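Local coordinates for putative yopH targeting protein (Yersinia pestis, PDB 4GF3) that probably serves as a type III secretion chaperone of the CesT family that binds the effector phosphatase YopH before its export, at residues Glu9-Glu14 with Thr103-Val108; Met52-Leu57 with Trp89-Gln94. One frame throughout, in Å; residues are numbered along the deposited sequence.

In the fold
Both contacts belong to the single alpha-beta domain of a CesT-family secretion chaperone, in which helices pack on an antiparallel sheet. Contact 1 joins helix 4-15 to helix 102-118, the first and last helices of the modelled domain; contact 2 pairs strands 47-56 and 88-96, neighbours in the sheet. The two centres are about 20 Å apart, with the middle of the chain between them. Strand 88-96 is followed, after a short connection, by helix 102-118, so both contacts share this strand-helix unit. They meet where Val108 CG1 lies 3.8 Å from Ser93 CB, and further along the same helix Ala116 packs against Met52 and Ala54 of contact 2.

Contact 1 (Glu9-Glu14 with Thr103-Val108); sequences EEFATE and TQLASV
Two helices of the CesT-type chaperone domain, 4-15 and 102-118, cross here at -66°, and the axes of segments 9-14 and 103-108 come within 8.7 Å of each other. Phe11 fills the crossing. Its CG stands anti to the backbone N (chi1 178°), which carries the ring out to helix 102-118. From the root outward, CB and CG first meet the methyl CD1 of Leu105, and CD2 on one flank of the ring touches that methyl too. On the other flank Phe11 CD1 lies 3.7 Å from Leu105 CB, a carbon that sits over one ring face, displaced toward the rim, in a CH-pi contact. Farther out, Phe11 CE1 reaches the backbone, 3.5 Å from Ala106 N, and CZ ends near Leu105 O. One turn on, Glu14 bends at chi2 (83°), laying CG against Ala106 CB at 3.9 Å and turning its carboxylate to Thr103. Ser135 and Ser136, near the C-terminus, supply stronger polar partners: Ser135 OG bonds to Glu14 OE2, and Ser136 N to Thr103 OG1. A water accepts from Thr103 N and donates weakly to Glu10 OE1. Between the helices, Thr103 OG1 donates a weak hydrogen bond to Glu14 OE2 at 2.8 Å.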
loop_
_atom_site.group_PDB
_atom_site.type_symbol
_atom_site.label_atom_id
_atom_site.label_comp_id
_atom_site.label_asym_id
_atom_site.label_seq_id
_atom_site.Cartn_x
_atom_site.Cartn_y
_atom_site.Cartn_z
ATOM N N GLU A 9 -0.058 -13.413 -5.596
ATOM C CA GLU A 9 0.563 -13.970 -6.789
ATOM C C GLU A 9 0.238 -13.166 -8.018
ATOM O O GLU A 9 1.109 -12.950 -8.876
ATOM C CB GLU A 9 0.091 -15.415 -7.061
ATOM C CG GLU A 9 0.713 -16.427 -6.152
ATOM C CD GLU A 9 0.095 -17.809 -6.323
ATOM O OE1 GLU A 9 -0.709 -18.030 -7.270
ATOM O OE2 GLU A 9 0.438 -18.686 -5.508
ATOM N N GLU A 10 -1.048 -12.835 -8.150
ATOM C CA GLU A 10 -1.529 -12.005 -9.271
ATOM C C GLU A 10 -0.812 -10.674 -9.319
ATOM O O GLU A 10 -0.432 -10.211 -10.375
ATOM C CB GLU A 10 -3.027 -11.685 -9.152
ATOM C CG GLU A 10 -3.917 -12.211 -10.205
ATOM C CD GLU A 10 -5.386 -11.819 -9.963
ATOM O OE1 GLU A 10 -5.812 -10.634 -10.281
ATOM O OE2 GLU A 10 -6.047 -12.683 -9.346
ATOM N N PHE A 11 -0.670 -10.049 -8.163
ATOM C CA PHE A 11 -0.086 -8.743 -8.020
ATOM C C PHE A 11 1.387 -8.774 -8.366
ATOM O O PHE A 11 1.867 -7.836 -9.001
ATOM C CB PHE A 11 -0.338 -8.305 -6.576
ATOM C CG PHE A 11 0.217 -6.969 -6.169
ATOM C CD1 PHE A 11 0.206 -5.891 -6.989
ATOM C CD2 PHE A 11 0.699 -6.806 -4.868
ATOM C CE1 PHE A 11 0.650 -4.669 -6.562
ATOM C CE2 PHE A 11 1.152 -5.564 -4.438
ATOM C CZ PHE A 11 1.130 -4.503 -5.280
ATOM N N ALA A 12 2.101 -9.807 -7.921
ATOM C CA ALA A 12 3.510 -10.022 -8.275
ATOM C C ALA A 12 3.659 -10.134 -9.796
ATOM O O ALA A 12 4.454 -9.421 -10.433
ATOM C CB ALA A 12 4.025 -11.284 -7.605
ATOM N N THR A 13 2.868 -11.000 -10.408
ATOM C CA THR A 13 2.860 -11.122 -11.846
ATOM C C THR A 13 2.580 -9.802 -12.580
ATOM O O THR A 13 3.297 -9.496 -13.525
ATOM C CB THR A 13 1.858 -12.213 -12.302
ATOM O OG1 THR A 13 2.251 -13.435 -11.682
ATOM C CG2 THR A 13 1.869 -12.367 -13.777
ATOM N N GLU A 14 1.572 -9.062 -12.144
ATOM C CA GLU A 14 1.277 -7.714 -12.683
ATOM C C GLU A 14 2.486 -6.776 -12.619
ATOM O O GLU A 14 2.808 -6.078 -13.595
ATOM C CB GLU A 14 0.129 -7.103 -11.935
ATOM C CG GLU A 14 -0.381 -5.806 -12.531
ATOM C CD GLU A 14 -1.364 -6.010 -13.677
ATOM O OE1 GLU A 14 -1.755 -7.171 -13.943
ATOM O OE2 GLU A 14 -1.764 -4.996 -14.294
ATOM N N THR A 103 -4.133 -5.914 -11.084
ATOM C CA THR A 103 -4.102 -4.569 -11.657
ATOM C C THR A 103 -4.555 -3.462 -10.772
ATOM O O THR A 103 -3.894 -2.436 -10.682
ATOM C CB THR A 103 -4.932 -4.503 -12.952
ATOM O OG1 THR A 103 -4.487 -5.517 -13.819
ATOM C CG2 THR A 103 -4.847 -3.106 -13.585
ATOM N N GLN A 104 -5.646 -3.640 -10.031
ATOM C CA GLN A 104 -6.029 -2.599 -9.119
ATOM C C GLN A 104 -5.052 -2.448 -8.003
ATOM O O GLN A 104 -4.763 -1.359 -7.560
ATOM C CB GLN A 104 -7.442 -2.801 -8.501
ATOM C CG GLN A 104 -7.806 -1.596 -7.598
ATOM C CD GLN A 104 -9.260 -1.632 -7.083
ATOM O OE1 GLN A 104 -9.731 -2.610 -6.490
ATOM N NE2 GLN A 104 -9.964 -0.584 -7.346
ATOM N N LEU A 105 -4.496 -3.563 -7.543
ATOM C CA LEU A 105 -3.505 -3.424 -6.474
ATOM C C LEU A 105 -2.270 -2.648 -6.918
ATOM O O LEU A 105 -1.692 -1.850 -6.179
ATOM C CB LEU A 105 -3.112 -4.800 -5.897
ATOM C CG LEU A 105 -3.760 -5.347 -4.636
ATOM C CD1 LEU A 105 -2.961 -6.548 -4.083
ATOM C CD2 LEU A 105 -3.902 -4.261 -3.559
ATOM N N ALA A 106 -1.859 -2.878 -8.143
ATOM C CA ALA A 106 -0.750 -2.148 -8.744
ATOM C C ALA A 106 -1.136 -0.663 -8.883
ATOM O O ALA A 106 -0.290 0.208 -8.639
ATOM C CB ALA A 106 -0.357 -2.774 -10.076
ATOM N N SER A 107 -2.390 -0.345 -9.241
ATOM C CA SER A 107 -2.829 1.079 -9.259
ATOM C C SER A 107 -2.779 1.719 -7.890
ATOM O O SER A 107 -2.411 2.891 -7.758
ATOM C CB SER A 107 -4.268 1.268 -9.786
ATOM O OG SER A 107 -4.334 0.908 -11.120
ATOM N N VAL A 108 -3.214 0.984 -6.880
ATOM C CA VAL A 108 -3.089 1.424 -5.476
ATOM C C VAL A 108 -1.644 1.720 -5.125
ATOM O O VAL A 108 -1.300 2.764 -4.585
ATOM C CB VAL A 108 -3.690 0.369 -4.503
ATOM C CG1 VAL A 108 -3.368 0.687 -3.059
ATOM C CG2 VAL A 108 -5.195 0.362 -4.661
HETATM O O HOH W 1 -4.772 -8.489 -12.630
#

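Contact 2 (Met52-Leu57 with Trp89-Gln94)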
loop_
_atom_site.group_PDB
_atom_site.type_symbol
_atom_site.label_atom_id
_atom_site.label_comp_id
_atom_site.label_asym_id
_atom_site.label_seq_id
_atom_site.Cartn_x
_atom_site.Cartn_y
_atom_site.Cartn_z
ATOM N N MET A 52 1.627 2.794 3.394
ATOM C CA MET A 52 3.007 3.276 3.453
ATOM C C MET A 52 3.124 4.479 4.401
ATOM O O MET A 52 2.171 5.303 4.547
ATOM C CB MET A 52 3.533 3.608 2.056
ATOM C CG MET A 52 2.914 4.776 1.352
ATOM S SD MET A 52 3.818 5.140 -0.148
ATOM C CE MET A 52 5.298 5.949 0.448
ATOM N N ARG A 53 4.280 4.584 5.037
ATOM C CA ARG A 53 4.645 5.798 5.753
ATOM C C ARG A 53 5.309 6.731 4.751
ATOM O O ARG A 53 6.264 6.370 4.043
ATOM C CB ARG A 53 5.564 5.514 6.947
ATOM C CG ARG A 53 5.928 6.738 7.842
ATOM C CD ARG A 53 6.459 6.255 9.199
ATOM N NE ARG A 53 6.906 7.305 10.146
ATOM C CZ ARG A 53 8.144 7.792 10.206
ATOM N NH1 ARG A 53 9.063 7.387 9.332
ATOM N NH2 ARG A 53 8.473 8.724 11.117
ATOM N N ALA A 54 4.802 7.947 4.698
ATOM C CA ALA A 54 5.403 8.979 3.901
ATOM C C ALA A 54 6.101 10.039 4.811
ATOM O O ALA A 54 6.452 9.748 5.991
ATOM C CB ALA A 54 4.334 9.576 2.996
ATOM N N GLY A 55 6.237 11.268 4.312
ATOM C CA GLY A 55 7.023 12.318 4.999
ATOM C C GLY A 55 6.247 13.064 6.060
ATOM O O GLY A 55 5.030 12.855 6.247
ATOM N N ILE A 56 6.956 13.889 6.801
ATOM C CA ILE A 56 6.359 14.696 7.859
ATOM C C ILE A 56 5.363 15.716 7.277
ATOM O O ILE A 56 5.552 16.214 6.166
ATOM C CB ILE A 56 7.435 15.380 8.726
ATOM C CG1 ILE A 56 6.777 15.902 10.004
ATOM C CG2 ILE A 56 8.154 16.495 7.961
ATOM C CD1 ILE A 56 7.714 16.284 11.109
ATOM N N LEU A 57 4.293 16.042 8.014
ATOM C CA LEU A 57 3.384 17.051 7.502
ATOM C C LEU A 57 4.061 18.371 7.292
ATOM O O LEU A 57 4.857 18.805 8.110
ATOM C CB LEU A 57 2.137 17.221 8.375
ATOM C CG LEU A 57 2.197 18.013 9.646
ATOM C CD1 LEU A 57 1.903 19.498 9.418
ATOM C CD2 LEU A 57 1.217 17.426 10.642
ATOM N N TRP A 89 2.712 11.378 7.563
ATOM C CA TRP A 89 1.586 10.856 6.843
ATOM C C TRP A 89 1.687 9.345 6.731
ATOM O O TRP A 89 2.756 8.789 6.443
ATOM C CB TRP A 89 1.507 11.465 5.459
ATOM C CG TRP A 89 1.114 12.908 5.502
ATOM C CD1 TRP A 89 1.872 14.019 5.166
ATOM C CD2 TRP A 89 -0.177 13.396 5.850
ATOM N NE1 TRP A 89 1.117 15.153 5.288
ATOM C CE2 TRP A 89 -0.145 14.800 5.699
ATOM C CE3 TRP A 89 -1.352 12.780 6.240
ATOM C CZ2 TRP A 89 -1.261 15.607 5.979
ATOM C CZ3 TRP A 89 -2.465 13.593 6.536
ATOM C CH2 TRP A 89 -2.402 14.978 6.369
ATOM N N LEU A 90 0.558 8.710 6.961
ATOM C CA LEU A 90 0.406 7.280 6.752
ATOM C C LEU A 90 -0.712 7.130 5.722
ATOM O O LEU A 90 -1.887 7.419 6.014
ATOM C CB LEU A 90 0.019 6.601 8.059
ATOM C CG LEU A 90 0.219 5.067 8.143
ATOM C CD1 LEU A 90 0.123 4.641 9.594
ATOM C CD2 LEU A 90 -0.761 4.276 7.287
ATOM N N LEU A 91 -0.340 6.642 4.539
ATOM C CA LEU A 91 -1.204 6.600 3.358
ATOM C C LEU A 91 -1.674 5.167 3.191
ATOM O O LEU A 91 -0.874 4.195 3.352
ATOM C CB LEU A 91 -0.438 7.064 2.140
ATOM C CG LEU A 91 0.293 8.404 2.221
ATOM C CD1 LEU A 91 0.979 8.666 0.893
ATOM C CD2 LEU A 91 -0.679 9.481 2.629
ATOM N N TRP A 92 -2.964 4.968 2.922
ATOM C CA TRP A 92 -3.479 3.644 3.008
ATOM C C TRP A 92 -4.732 3.453 2.133
ATOM O O TRP A 92 -5.460 4.398 1.742
ATOM C CB TRP A 92 -3.775 3.198 4.458
ATOM C CG TRP A 92 -4.848 4.020 5.151
ATOM C CD1 TRP A 92 -4.638 5.115 5.954
ATOM C CD2 TRP A 92 -6.272 3.759 5.203
ATOM N NE1 TRP A 92 -5.811 5.517 6.530
ATOM C CE2 TRP A 92 -6.845 4.776 6.015
ATOM C CE3 TRP A 92 -7.135 2.816 4.571
ATOM C CZ2 TRP A 92 -8.223 4.839 6.265
ATOM C CZ3 TRP A 92 -8.492 2.905 4.786
ATOM C CH2 TRP A 92 -9.018 3.896 5.649
ATOM N N SER A 93 -4.912 2.218 1.731
ATOM C CA SER A 93 -6.153 1.835 1.026
ATOM C C SER A 93 -6.605 0.483 1.566
ATOM O O SER A 93 -5.779 -0.410 1.897
ATOM C CB SER A 93 -5.996 1.749 -0.512
ATOM O OG SER A 93 -7.270 1.587 -1.126
ATOM N N GLN A 94 -7.923 0.335 1.669
ATOM C CA GLN A 94 -8.554 -0.857 2.216
ATOM C C GLN A 94 -9.469 -1.465 1.158
ATOM O O GLN A 94 -10.284 -0.771 0.615
ATOM C CB GLN A 94 -9.322 -0.507 3.518
ATOM C CG GLN A 94 -9.933 -1.727 4.216
ATOM C CD GLN A 94 -10.356 -1.411 5.675
ATOM O OE1 GLN A 94 -9.757 -0.558 6.376
ATOM N NE2 GLN A 94 -11.344 -2.134 6.137
#
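Strands 47-56 and 88-96 are antiparallel neighbours in the central sheet of the CesT fold, and this contact is the part of their ladder that ends at Gly55 and Ile56, before the loop that begins at Leu57. Met52 and Leu91 form a hydrogen-bonded pair with a bond in each direction. Leu91 N donates to Met52 O at 2.8 Å, close to the line of the carbonyl bond, while Met52 N meets Leu91 O in the carbonyl plane. Arg53 and Leu90 follow as a non-hydrogen-bonded pair, and Leu90 CA adds a CA-H...O contact to Met52 O. Ala54 N then donates to Trp89 O at 2.8 Å, again in the carbonyl plane. The last bond differs: Trp89 N approaches Gly55 O from above the carbonyl plane, although the N-H itself points almost straight at the oxygen (170°).

On the face carrying Met52 and Leu91, these two side chains run alongside each other in the same direction, with Met52 CG 4.1 Å from Leu91 CB. Leu91 CD1 reaches on to Ala54 CB. Helix 102-118 covers this patch, bringing Ala116 against Met52 and Ala54. Arg53, on the face it shares with Leu90, is extended from CG to NE and forms a salt bridge with Asp84.

Trp89 has CG anti to its carbonyl carbon (chi1 -70°), which brings the indole alongside Leu57, just beyond the end of strand 47-56. Trp89 NE1 lies 3.7 Å from Leu57 CA and 3.9 Å from Leu57 CB, but these are van der Waals contacts; the N-H bonds to Gln62 OE1 on helix 60-68. Four backbone bonds thus fix the register, Met52, Ala54 and Leu91 present apolar carbons to helix 102-118, and the one polar atom of the buried indole is satisfied by Gln62.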